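PDB 3CK2: conserved uncharacterized protein (predicted phosphoesterase COG0622), which probably hydrolyses phosphoester bonds as a manganese-binding member of the calcineurin-like phosphoesterase superfamily, though its substrate is not known. Local coordinates for residues A35-G40 against I108-H113. Residues are numbered along the deposited sequence; the frame is centred on the assembly and turned at random.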
loop_
_atom_site.group_PDB
_atom_site.type_symbol
_atom_site.label_atom_id
_atom_site.label_comp_id
_atom_site.label_asym_id
_atom_site.label_seq_id
_atom_site.Cartn_x
_atom_site.Cartn_y
_atom_site.Cartn_z
ATOM N N ALA A 35 -6.759 -6.083 6.731
ATOM C CA ALA A 35 -7.018 -4.768 6.154
ATOM C C ALA A 35 -6.633 -4.785 4.693
ATOM O O ALA A 35 -5.764 -5.553 4.283
ATOM C CB ALA A 35 -6.233 -3.668 6.911
ATOM N N VAL A 36 -7.315 -3.930 3.912
ATOM C CA VAL A 36 -7.037 -3.716 2.515
ATOM C C VAL A 36 -6.782 -2.238 2.322
ATOM O O VAL A 36 -7.600 -1.423 2.727
ATOM C CB VAL A 36 -8.183 -4.243 1.593
ATOM C CG1 VAL A 36 -7.853 -3.979 0.094
ATOM C CG2 VAL A 36 -8.412 -5.732 1.835
ATOM N N PHE A 37 -5.655 -1.897 1.677
ATOM C CA PHE A 37 -5.243 -0.484 1.470
ATOM C C PHE A 37 -5.111 -0.077 0.007
ATOM O O PHE A 37 -4.606 -0.836 -0.816
ATOM C CB PHE A 37 -3.879 -0.219 2.128
ATOM C CG PHE A 37 -3.871 -0.466 3.577
ATOM C CD1 PHE A 37 -4.127 0.563 4.454
ATOM C CD2 PHE A 37 -3.632 -1.740 4.076
ATOM C CE1 PHE A 37 -4.134 0.353 5.802
ATOM C CE2 PHE A 37 -3.656 -1.962 5.442
ATOM C CZ PHE A 37 -3.912 -0.898 6.308
ATOM N N HIS A 38 -5.478 1.158 -0.295
ATOM C CA HIS A 38 -5.260 1.712 -1.630
ATOM C C HIS A 38 -4.556 3.032 -1.414
ATOM O O HIS A 38 -5.038 3.845 -0.670
ATOM C CB HIS A 38 -6.583 1.870 -2.375
ATOM C CG HIS A 38 -6.436 2.222 -3.813
ATOM N ND1 HIS A 38 -5.769 3.349 -4.243
ATOM C CD2 HIS A 38 -6.914 1.619 -4.925
ATOM C CE1 HIS A 38 -5.811 3.396 -5.561
ATOM N NE2 HIS A 38 -6.484 2.346 -6.003
ATOM N N ASN A 39 -3.396 3.232 -2.031
ATOM C CA ASN A 39 -2.542 4.377 -1.713
ATOM C C ASN A 39 -2.719 5.574 -2.665
ATOM O O ASN A 39 -1.892 6.488 -2.707
ATOM C CB ASN A 39 -1.076 3.928 -1.653
ATOM C CG ASN A 39 -0.832 2.824 -0.634
ATOM O OD1 ASN A 39 -1.627 2.642 0.298
ATOM N ND2 ASN A 39 0.296 2.083 -0.800
ATOM N N GLY A 40 -3.811 5.536 -3.428
ATOM C CA GLY A 40 -4.284 6.665 -4.201
ATOM C C GLY A 40 -4.065 6.595 -5.698
ATOM O O GLY A 40 -3.520 5.634 -6.258
ATOM N N ILE A 108 4.823 0.137 9.758
ATOM C CA ILE A 108 4.746 0.068 8.309
ATOM C C ILE A 108 4.315 1.431 7.758
ATOM O O ILE A 108 3.437 2.085 8.308
ATOM C CB ILE A 108 3.740 -1.015 7.819
ATOM C CG1 ILE A 108 4.117 -2.408 8.377
ATOM C CG2 ILE A 108 3.654 -1.007 6.232
ATOM C CD1 ILE A 108 3.069 -3.517 8.103
ATOM N N CYS A 109 4.971 1.846 6.688
ATOM C CA CYS A 109 4.680 3.082 5.976
ATOM C C CYS A 109 4.344 2.741 4.512
ATOM O O CYS A 109 5.154 2.224 3.779
ATOM C CB CYS A 109 5.880 4.014 6.063
ATOM S SG CYS A 109 5.668 5.586 5.163
ATOM N N LEU A 110 3.109 3.001 4.129
ATOM C CA LEU A 110 2.576 2.636 2.834
ATOM C C LEU A 110 2.509 3.881 1.979
ATOM O O LEU A 110 2.024 4.902 2.427
ATOM C CB LEU A 110 1.163 2.065 2.993
ATOM C CG LEU A 110 1.027 0.755 3.766
ATOM C CD1 LEU A 110 -0.473 0.353 3.851
ATOM C CD2 LEU A 110 1.893 -0.374 3.120
ATOM N N TYR A 111 3.005 3.781 0.748
ATOM C CA TYR A 111 3.001 4.902 -0.197
ATOM C C TYR A 111 2.708 4.401 -1.662
ATOM O O TYR A 111 2.692 3.195 -1.934
ATOM C CB TYR A 111 4.304 5.757 -0.041
ATOM C CG TYR A 111 5.566 5.118 -0.532
ATOM C CD1 TYR A 111 6.098 5.454 -1.762
ATOM C CD2 TYR A 111 6.252 4.192 0.234
ATOM C CE1 TYR A 111 7.267 4.850 -2.242
ATOM C CE2 TYR A 111 7.430 3.559 -0.257
ATOM C CZ TYR A 111 7.919 3.900 -1.493
ATOM O OH TYR A 111 9.078 3.311 -1.983
ATOM N N GLY A 112 2.395 5.351 -2.555
ATOM C CA GLY A 112 2.179 5.090 -3.957
ATOM C C GLY A 112 3.011 6.063 -4.797
ATOM O O GLY A 112 4.210 6.224 -4.571
ATOM N N HIS A 113 2.370 6.653 -5.804
ATOM C CA HIS A 113 2.878 7.771 -6.589
ATOM C C HIS A 113 3.904 7.355 -7.654
ATOM O O HIS A 113 3.762 7.767 -8.818
ATOM C CB HIS A 113 3.373 8.914 -5.687
ATOM C CG HIS A 113 3.665 10.188 -6.420
ATOM N ND1 HIS A 113 2.753 10.805 -7.247
ATOM C CD2 HIS A 113 4.775 10.962 -6.448
ATOM C CE1 HIS A 113 3.293 11.894 -7.769
ATOM N NE2 HIS A 113 4.522 12.008 -7.300
#
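Phe37 meets Leu110 across the core, one methyl against one ring face. CD1 of Leu110 sits 3.7 Å from the centroid of the Phe37 ring, 20° off the ring normal, a CH-pi contact displaced toward the rim. The nearest ring atom to that methyl is Phe37 CG, 3.5 Å from Leu110 CD1. On Leu110, CG is anti to the carbonyl carbon (chi1 -65°) and the chain then runs out extended, bringing this branch to the ring at about a right angle to the Phe37 side chain.

His38, next along, has its CB directed away from 108-113. Its ND1 accepts the backbone N-H of Gly40, with 3.0 Å between His38 ND1 and Gly40 N, nearly in the ring plane.

Strands 35-38 and 108-110 belong to the two facing sheets of the calcineurin-like phosphoesterase fold, and the loops leaving their C-terminal ends converge on the manganese pair. Asn39 makes the polar link between them: ND2 donates to the backbone O of Tyr111 at 2.9 Å. The bond is bent, 139° at the hydrogen, and ND2 stands above the peptide carbonyl plane. OD1 is taken by Gln82, which fixes the turn of the buried amide, and the Leu110 CB lies 3.9 Å from both OD1 and ND2 of Asn39. Backbone approach is closest here, with the CA atoms of Asn39 and Gly112 5.3 Å apart, and the O of Asn39 accepts from ND1 of the metal ligand His84.

Gly40 leads into Asp41, which bridges both manganese ions, one of them also bound by ND1 of His113, just beyond Gly112.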